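PDB 5O5C: putative decarboxylase involved in desferrioxamine biosynthesis, which is probably a pyridoxal phosphate-dependent lysine decarboxylase that supplies the diamine precursor for desferrioxamine siderophore biosynthesis. Local coordinates for residues 403-417 with 484-498. Residues are numbered along the deposited sequence; the frame is centred on the assembly and turned at random.
Sequences AFDDILALTQIAHQL and LLNPNTTAADIEDVI
Ile407 lies against the chain from Leu484 to Pro487. Its CB faces Leu484 O at 4.1 Å. From there CG2 rests on the backbone entering the proline, 3.4 Å from Pro487 N. On the other branch, CG1 sits between the backbone N and the carbonyl carbon (chi1 47°), and an extended chi2 (160°) takes CD1 to Leu485 CD2 at 3.8 Å. That leucine lies near Lys330, the predicted attachment point of the cofactor, not linked to it in this structure. One turn earlier, Ala403 CB meets Pro487 CG at 3.9 Å. Here the second subunit joins in: its His25 packs on Ala403 and Pro487 and is hydrogen-bonded to Asp406 OD2.

The protein has the type I fold of PLP-dependent enzymes. The contact sets helix 397-420 against the link from strand 477-483, part of an antiparallel sheet, to helix 491-510. The two helices cross at -40°. A type I turn from Asn486 to Thr489 leads toward the second helix. A capping box starts that helix: Thr490 N donates to the anti lone pair of Asp493 OD2, and Asp493 N returns a weak bond to Thr490 OG1. Lys105 makes a salt bridge with Asp493 OD1.

Leu484 crosses Leu410 at about a right angle, its CD2 3.8 Å from Leu410 CG. Leu410 CD1 meets Ile494 CD1 tip to tip, closer than usual van der Waals contact. Ile494 also packs on Phe482 of strand 477-483. Its CG2 turns to Ala414 CB, 3.6 Å away. Leu417 is a knob in the hole formed by Ala491, Ile494, Glu495 and Ile498; its CB touches Ile498 CD1 at 3.8 Å.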
ATOM      1  N   ALA B 403       2.422 -27.230  -1.541  1.00 27.20           N
ATOM      2  CA  ALA B 403       3.340 -26.501  -0.676  1.00 26.34           C
ATOM      3  C   ALA B 403       2.762 -26.285   0.706  1.00 25.32           C
ATOM      4  O   ALA B 403       3.406 -26.612   1.683  1.00 22.60           O
ATOM      5  CB  ALA B 403       3.680 -25.162  -1.283  1.00 26.11           C
ATOM      6  N   PHE B 404       1.543 -25.762   0.778  1.00 25.22           N
ATOM      7  CA  PHE B 404       0.986 -25.374   2.073  1.00 25.72           C
ATOM      8  C   PHE B 404       0.781 -26.627   2.950  1.00 28.34           C
ATOM      9  O   PHE B 404       1.169 -26.640   4.131  1.00 23.74           O
ATOM     10  CB  PHE B 404      -0.321 -24.617   1.942  1.00 26.08           C
ATOM     11  CG  PHE B 404      -0.557 -23.680   3.058  1.00 27.02           C
ATOM     12  CD1 PHE B 404       0.148 -22.482   3.112  1.00 30.01           C
ATOM     13  CD2 PHE B 404      -1.458 -23.964   4.060  1.00 29.92           C
ATOM     14  CE1 PHE B 404      -0.018 -21.605   4.144  1.00 28.11           C
ATOM     15  CE2 PHE B 404      -1.639 -23.079   5.115  1.00 31.63           C
ATOM     16  CZ  PHE B 404      -0.929 -21.892   5.146  1.00 34.11           C
ATOM     17  N   ASP B 405       0.224 -27.674   2.344  1.00 24.34           N
ATOM     18  CA  ASP B 405       0.187 -29.005   2.986  1.00 25.72           C
ATOM     19  C   ASP B 405       1.482 -29.530   3.504  1.00 23.37           C
ATOM     20  O   ASP B 405       1.537 -29.963   4.658  1.00 27.78           O
ATOM     21  CB  ASP B 405      -0.395 -30.039   2.055  1.00 26.42           C
ATOM     22  CG  ASP B 405      -1.864 -29.794   1.801  1.00 28.94           C
ATOM     23  OD1 ASP B 405      -2.474 -29.035   2.582  1.00 25.95           O
ATOM     24  OD2 ASP B 405      -2.361 -30.358   0.821  1.00 31.29           O
ATOM     25  N   ASP B 406       2.517 -29.526   2.695  1.00 23.33           N
ATOM     26  CA  ASP B 406       3.854 -29.868   3.205  1.00 26.74           C
ATOM     27  C   ASP B 406       4.317 -29.070   4.414  1.00 27.30           C
ATOM     28  O   ASP B 406       4.849 -29.659   5.371  1.00 27.92           O
ATOM     29  CB  ASP B 406       4.902 -29.879   2.091  1.00 26.36           C
ATOM     30  CG  ASP B 406       4.674 -30.995   1.138  1.00 24.29           C
ATOM     31  OD1 ASP B 406       3.752 -31.757   1.381  1.00 29.58           O
ATOM     32  OD2 ASP B 406       5.356 -31.136   0.136  1.00 29.03           O
ATOM     33  N   ILE B 407       4.060 -27.764   4.413  1.00 28.65           N
ATOM     34  CA  ILE B 407       4.382 -26.934   5.600  1.00 26.87           C
ATOM     35  C   ILE B 407       3.505 -27.322   6.824  1.00 24.73           C
ATOM     36  O   ILE B 407       4.030 -27.458   7.928  1.00 21.62           O
ATOM     37  CB  ILE B 407       4.507 -25.404   5.307  1.00 27.69           C
ATOM     38  CG1 ILE B 407       3.378 -24.853   4.483  1.00 29.50           C
ATOM     39  CG2 ILE B 407       5.796 -25.085   4.511  1.00 30.19           C
ATOM     40  CD1 ILE B 407       3.189 -23.354   4.552  1.00 30.71           C
ATOM     41  N   LEU B 408       2.210 -27.557   6.630  1.00 24.34           N
ATOM     42  CA  LEU B 408       1.390 -28.143   7.722  1.00 25.91           C
ATOM     43  C   LEU B 408       1.946 -29.482   8.289  1.00 25.38           C
ATOM     44  O   LEU B 408       2.023 -29.667   9.480  1.00 24.14           O
ATOM     45  CB  LEU B 408      -0.055 -28.326   7.280  1.00 26.79           C
ATOM     46  CG  LEU B 408      -0.698 -26.981   6.875  1.00 24.23           C
ATOM     47  CD1 LEU B 408      -2.015 -27.191   6.202  1.00 24.55           C
ATOM     48  CD2 LEU B 408      -0.884 -26.083   8.071  1.00 27.21           C
ATOM     49  N   ALA B 409       2.362 -30.400   7.436  1.00 29.58           N
ATOM     50  CA  ALA B 409       2.910 -31.689   7.926  1.00 29.95           C
ATOM     51  C   ALA B 409       4.280 -31.460   8.590  1.00 33.22           C
ATOM     52  O   ALA B 409       4.580 -32.030   9.664  1.00 33.71           O
ATOM     53  CB  ALA B 409       3.007 -32.681   6.808  1.00 29.85           C
ATOM     54  N   LEU B 410       5.083 -30.560   8.026  1.00 33.78           N
ATOM     55  CA  LEU B 410       6.373 -30.274   8.664  1.00 31.49           C
ATOM     56  C   LEU B 410       6.194 -29.764  10.104  1.00 29.06           C
ATOM     57  O   LEU B 410       6.956 -30.184  10.941  1.00 25.60           O
ATOM     58  CB  LEU B 410       7.252 -29.341   7.843  1.00 33.59           C
ATOM     59  CG  LEU B 410       8.721 -29.188   8.344  1.00 36.52           C
ATOM     60  CD1 LEU B 410       9.543 -30.478   8.411  1.00 34.19           C
ATOM     61  CD2 LEU B 410       9.456 -28.262   7.412  1.00 41.90           C
ATOM     62  N   THR B 411       5.186 -28.911  10.361  1.00 24.88           N
ATOM     63  CA  THR B 411       4.928 -28.286  11.685  1.00 24.56           C
ATOM     64  C   THR B 411       4.497 -29.326  12.731  1.00 25.18           C
ATOM     65  O   THR B 411       4.763 -29.180  13.947  1.00 20.59           O
ATOM     66  CB  THR B 411       3.790 -27.220  11.580  1.00 25.64           C
ATOM     67  OG1 THR B 411       4.035 -26.386  10.470  1.00 21.80           O
ATOM     68  CG2 THR B 411       3.659 -26.358  12.811  1.00 23.80           C
ATOM     69  N   GLN B 412       3.771 -30.335  12.254  1.00 26.32           N
ATOM     70  CA  GLN B 412       3.403 -31.502  13.075  1.00 28.12           C
ATOM     71  C   GLN B 412       4.613 -32.282  13.508  1.00 23.67           C
ATOM     72  O   GLN B 412       4.631 -32.768  14.601  1.00 23.51           O
ATOM     73  CB  GLN B 412       2.436 -32.433  12.335  1.00 32.32           C
ATOM     74  CG  GLN B 412       1.058 -31.841  12.124  1.00 34.33           C
ATOM     75  CD  GLN B 412       0.382 -31.514  13.432  1.00 37.36           C
ATOM     76  OE1 GLN B 412       0.613 -32.178  14.438  1.00 42.12           O
ATOM     77  NE2 GLN B 412      -0.450 -30.476  13.430  1.00 37.61           N
ATOM     78  N   ILE B 413       5.609 -32.379  12.641  1.00 23.01           N
ATOM     79  CA  ILE B 413       6.885 -32.998  12.937  1.00 23.81           C
ATOM     80  C   ILE B 413       7.672 -32.153  13.927  1.00 27.81           C
ATOM     81  O   ILE B 413       8.253 -32.702  14.880  1.00 32.22           O
ATOM     82  CB  ILE B 413       7.676 -33.363  11.646  1.00 22.94           C
ATOM     83  CG1 ILE B 413       7.053 -34.619  11.018  1.00 22.99           C
ATOM     84  CG2 ILE B 413       9.148 -33.630  11.899  1.00 19.87           C
ATOM     85  CD1 ILE B 413       7.622 -35.004   9.696  1.00 24.50           C
ATOM     86  N   ALA B 414       7.665 -30.840  13.752  1.00 27.59           N
ATOM     87  CA  ALA B 414       8.382 -29.973  14.704  1.00 28.99           C
ATOM     88  C   ALA B 414       7.727 -30.027  16.087  1.00 28.34           C
ATOM     89  O   ALA B 414       8.428 -30.102  17.102  1.00 24.08           O
ATOM     90  CB  ALA B 414       8.519 -28.557  14.187  1.00 28.56           C
ATOM     91  N   HIS B 415       6.398 -30.046  16.128  1.00 28.78           N
ATOM     92  CA  HIS B 415       5.689 -30.208  17.386  1.00 28.88           C
ATOM     93  C   HIS B 415       6.096 -31.508  18.078  1.00 30.60           C
ATOM     94  O   HIS B 415       6.337 -31.513  19.290  1.00 30.65           O
ATOM     95  CB  HIS B 415       4.182 -30.224  17.191  1.00 31.71           C
ATOM     96  CG  HIS B 415       3.434 -30.479  18.459  1.00 30.41           C
ATOM     97  ND1 HIS B 415       2.706 -31.631  18.680  1.00 32.87           N
ATOM     98  CD2 HIS B 415       3.355 -29.754  19.595  1.00 28.26           C
ATOM     99  CE1 HIS B 415       2.191 -31.596  19.896  1.00 32.17           C
ATOM    100  NE2 HIS B 415       2.576 -30.468  20.474  1.00 35.87           N
ATOM    101  N   GLN B 416       6.177 -32.597  17.297  1.00 30.63           N
ATOM    102  CA  GLN B 416       6.683 -33.848  17.810  1.00 31.68           C
ATOM    103  C   GLN B 416       8.081 -33.684  18.378  1.00 31.25           C
ATOM    104  O   GLN B 416       8.294 -34.049  19.527  1.00 35.84           O
ATOM    105  CB  GLN B 416       6.618 -34.977  16.776  1.00 34.33           C
ATOM    106  CG  GLN B 416       5.202 -35.425  16.496  1.00 35.53           C
ATOM    107  CD  GLN B 416       5.120 -36.569  15.491  1.00 42.57           C
ATOM    108  OE1 GLN B 416       5.871 -36.623  14.511  1.00 44.02           O
ATOM    109  NE2 GLN B 416       4.194 -37.498  15.739  1.00 44.95           N
ATOM    110  N   LEU B 417       8.999 -33.084  17.634  1.00 32.40           N
ATOM    111  CA  LEU B 417      10.405 -32.940  18.094  1.00 33.09           C
ATOM    112  C   LEU B 417      10.599 -32.031  19.296  1.00 33.05           C
ATOM    113  O   LEU B 417      11.525 -32.250  20.085  1.00 36.37           O
ATOM    114  CB  LEU B 417      11.281 -32.359  17.007  1.00 33.48           C
ATOM    115  CG  LEU B 417      11.472 -33.075  15.702  1.00 38.44           C
ATOM    116  CD1 LEU B 417      12.114 -32.111  14.713  1.00 38.17           C
ATOM    117  CD2 LEU B 417      12.295 -34.329  15.919  1.00 43.41           C
ATOM    118  N   LEU B 484       6.645 -21.825  10.333  1.00 32.98           N
ATOM    119  CA  LEU B 484       7.161 -22.597   9.226  1.00 36.17           C
ATOM    120  C   LEU B 484       6.449 -22.165   7.949  1.00 35.21           C
ATOM    121  O   LEU B 484       5.251 -22.337   7.876  1.00 30.99           O
ATOM    122  CB  LEU B 484       6.888 -24.042   9.586  1.00 40.44           C
ATOM    123  CG  LEU B 484       8.091 -24.957   9.571  1.00 46.94           C
ATOM    124  CD1 LEU B 484       7.973 -26.064  10.617  1.00 48.89           C
ATOM    125  CD2 LEU B 484       8.192 -25.471   8.153  1.00 49.41           C
ATOM    126  N   LEU B 485       7.134 -21.541   6.975  1.00 34.94           N
ATOM    127  CA  LEU B 485       6.505 -21.265   5.667  1.00 37.98           C
ATOM    128  C   LEU B 485       7.320 -21.701   4.457  1.00 37.27           C
ATOM    129  O   LEU B 485       6.922 -21.460   3.334  1.00 37.11           O
ATOM    130  CB  LEU B 485       6.099 -19.803   5.522  1.00 41.03           C
ATOM    131  CG  LEU B 485       4.945 -19.314   6.389  1.00 40.74           C
ATOM    132  CD1 LEU B 485       4.983 -17.794   6.443  1.00 47.31           C
ATOM    133  CD2 LEU B 485       3.585 -19.783   5.928  1.00 46.22           C
ATOM    134  N   ASN B 486       8.405 -22.414   4.692  1.00 36.05           N
ATOM    135  CA  ASN B 486       9.237 -22.934   3.628  1.00 37.70           C
ATOM    136  C   ASN B 486       9.056 -24.478   3.465  1.00 33.36           C
ATOM    137  O   ASN B 486       9.461 -25.271   4.326  1.00 30.53           O
ATOM    138  CB  ASN B 486      10.681 -22.555   3.942  1.00 38.79           C
ATOM    139  CG  ASN B 486      11.560 -22.563   2.717  1.00 38.75           C
ATOM    140  OD1 ASN B 486      11.299 -23.284   1.761  1.00 40.14           O
ATOM    141  ND2 ASN B 486      12.605 -21.757   2.740  1.00 43.80           N
ATOM    142  N   PRO B 487       8.463 -24.911   2.352  1.00 32.93           N
ATOM    143  CA  PRO B 487       8.252 -26.370   2.233  1.00 36.34           C
ATOM    144  C   PRO B 487       9.460 -27.193   1.776  1.00 40.49           C
ATOM    145  O   PRO B 487       9.293 -28.391   1.550  1.00 48.61           O
ATOM    146  CB  PRO B 487       7.106 -26.482   1.252  1.00 32.77           C
ATOM    147  CG  PRO B 487       7.137 -25.232   0.471  1.00 33.58           C
ATOM    148  CD  PRO B 487       7.868 -24.172   1.235  1.00 31.67           C
ATOM    149  N   ASN B 488      10.646 -26.577   1.645  1.00 42.37           N
ATOM    150  CA  ASN B 488      11.915 -27.310   1.459  1.00 44.70           C
ATOM    151  C   ASN B 488      12.632 -27.570   2.801  1.00 42.74           C
ATOM    152  O   ASN B 488      13.536 -28.391   2.871  1.00 47.23           O
ATOM    153  CB  ASN B 488      12.866 -26.540   0.513  1.00 45.75           C
ATOM    154  CG  ASN B 488      12.231 -26.174  -0.807  1.00 44.39           C
ATOM    155  OD1 ASN B 488      12.432 -25.070  -1.301  1.00 53.36           O
ATOM    156  ND2 ASN B 488      11.453 -27.087  -1.385  1.00 46.43           N
ATOM    157  N   THR B 489      12.216 -26.875   3.857  1.00 42.32           N
ATOM    158  CA  THR B 489      12.718 -27.077   5.218  1.00 36.99           C
ATOM    159  C   THR B 489      12.452 -28.502   5.641  1.00 37.10           C
ATOM    160  O   THR B 489      11.329 -28.971   5.498  1.00 35.09           O
ATOM    161  CB  THR B 489      11.997 -26.119   6.187  1.00 38.68           C
ATOM    162  OG1 THR B 489      12.226 -24.777   5.763  1.00 42.82           O
ATOM    163  CG2 THR B 489      12.419 -26.289   7.688  1.00 36.95           C
ATOM    164  N   THR B 490      13.486 -29.179   6.145  1.00 35.15           N
ATOM    165  CA  THR B 490      13.389 -30.569   6.566  1.00 36.18           C
ATOM    166  C   THR B 490      13.366 -30.749   8.092  1.00 35.72           C
ATOM    167  O   THR B 490      13.620 -29.819   8.900  1.00 32.34           O
ATOM    168  CB  THR B 490      14.562 -31.430   6.010  1.00 37.21           C
ATOM    169  OG1 THR B 490      15.822 -30.928   6.479  1.00 35.42           O
ATOM    170  CG2 THR B 490      14.568 -31.425   4.486  1.00 39.87           C
ATOM    171  N   ALA B 491      13.082 -31.985   8.461  1.00 39.43           N
ATOM    172  CA  ALA B 491      13.224 -32.469   9.823  1.00 42.37           C
ATOM    173  C   ALA B 491      14.582 -32.080  10.395  1.00 41.52           C
ATOM    174  O   ALA B 491      14.653 -31.431  11.438  1.00 44.98           O
ATOM    175  CB  ALA B 491      13.022 -33.978   9.859  1.00 46.44           C
ATOM    176  N   ALA B 492      15.648 -32.407   9.671  1.00 40.19           N
ATOM    177  CA  ALA B 492      17.011 -32.086  10.090  1.00 38.56           C
ATOM    178  C   ALA B 492      17.251 -30.576  10.350  1.00 39.06           C
ATOM    179  O   ALA B 492      17.941 -30.180  11.293  1.00 35.90           O
ATOM    180  CB  ALA B 492      17.992 -32.610   9.058  1.00 40.25           C
ATOM    181  N   ASP B 493      16.665 -29.733   9.512  1.00 40.56           N
ATOM    182  CA  ASP B 493      16.723 -28.278   9.735  1.00 38.13           C
ATOM    183  C   ASP B 493      16.085 -27.832  11.068  1.00 34.36           C
ATOM    184  O   ASP B 493      16.664 -27.046  11.800  1.00 38.96           O
ATOM    185  CB  ASP B 493      16.095 -27.549   8.550  1.00 38.67           C
ATOM    186  CG  ASP B 493      16.928 -27.673   7.309  1.00 41.43           C
ATOM    187  OD1 ASP B 493      18.130 -27.412   7.442  1.00 44.14           O
ATOM    188  OD2 ASP B 493      16.389 -28.004   6.226  1.00 38.19           O
ATOM    189  N   ILE B 494      14.932 -28.379  11.392  1.00 31.56           N
ATOM    190  CA  ILE B 494      14.247 -28.066  12.638  1.00 33.38           C
ATOM    191  C   ILE B 494      15.093 -28.608  13.771  1.00 33.65           C
ATOM    192  O   ILE B 494      15.332 -27.898  14.744  1.00 38.14           O
ATOM    193  CB  ILE B 494      12.871 -28.721  12.727  1.00 34.80           C
ATOM    194  CG1 ILE B 494      12.037 -28.406  11.527  1.00 34.89           C
ATOM    195  CG2 ILE B 494      12.137 -28.350  14.032  1.00 34.30           C
ATOM    196  CD1 ILE B 494      11.187 -29.572  11.151  1.00 39.11           C
ATOM    197  N   GLU B 495      15.584 -29.837  13.628  1.00 36.74           N
ATOM    198  CA  GLU B 495      16.474 -30.423  14.656  1.00 38.16           C
ATOM    199  C   GLU B 495      17.643 -29.499  14.947  1.00 36.22           C
ATOM    200  O   GLU B 495      17.959 -29.261  16.085  1.00 38.53           O
ATOM    201  CB  GLU B 495      17.047 -31.788  14.261  1.00 36.81           C
ATOM    202  CG  GLU B 495      16.070 -32.935  14.154  1.00 41.63           C
ATOM    203  CD  GLU B 495      16.751 -34.184  13.593  1.00 42.56           C
ATOM    204  OE1 GLU B 495      17.799 -34.577  14.146  1.00 51.57           O
ATOM    205  OE2 GLU B 495      16.269 -34.755  12.593  1.00 45.88           O
ATOM    206  N   ASP B 496      18.276 -28.980  13.900  1.00 36.64           N
ATOM    207  CA  ASP B 496      19.391 -28.048  14.076  1.00 31.90           C
ATOM    208  C   ASP B 496      19.026 -26.862  14.970  1.00 31.85           C
ATOM    209  O   ASP B 496      19.791 -26.513  15.915  1.00 29.55           O
ATOM    210  CB  ASP B 496      19.895 -27.560  12.693  1.00 30.90           C
ATOM    211  CG  ASP B 496      20.723 -28.607  11.957  1.00 35.62           C
ATOM    212  OD1 ASP B 496      21.044 -29.660  12.533  1.00 39.73           O
ATOM    213  OD2 ASP B 496      21.098 -28.384  10.795  1.00 34.07           O
ATOM    214  N   VAL B 497      17.852 -26.265  14.700  1.00 31.23           N
ATOM    215  CA  VAL B 497      17.465 -24.966  15.295  1.00 29.40           C
ATOM    216  C   VAL B 497      17.085 -25.227  16.759  1.00 30.04           C
ATOM    217  O   VAL B 497      17.526 -24.518  17.673  1.00 34.76           O
ATOM    218  CB  VAL B 497      16.341 -24.250  14.501  1.00 29.07           C
ATOM    219  CG1 VAL B 497      16.028 -22.874  15.082  1.00 31.32           C
ATOM    220  CG2 VAL B 497      16.726 -24.045  13.046  1.00 31.60           C
ATOM    221  N   ILE B 498      16.351 -26.293  16.978  1.00 29.63           N
ATOM    222  CA  ILE B 498      16.106 -26.768  18.330  1.00 33.59           C
ATOM    223  C   ILE B 498      17.401 -26.899  19.122  1.00 33.48           C
ATOM    224  O   ILE B 498      17.413 -26.495  20.263  1.00 34.09           O
ATOM    225  CB  ILE B 498      15.352 -28.092  18.373  1.00 32.81           C
ATOM    226  CG1 ILE B 498      13.963 -27.886  17.786  1.00 32.05           C
ATOM    227  CG2 ILE B 498      15.273 -28.593  19.812  1.00 36.81           C
ATOM    228  CD1 ILE B 498      13.172 -29.162  17.607  1.00 32.82           C
TER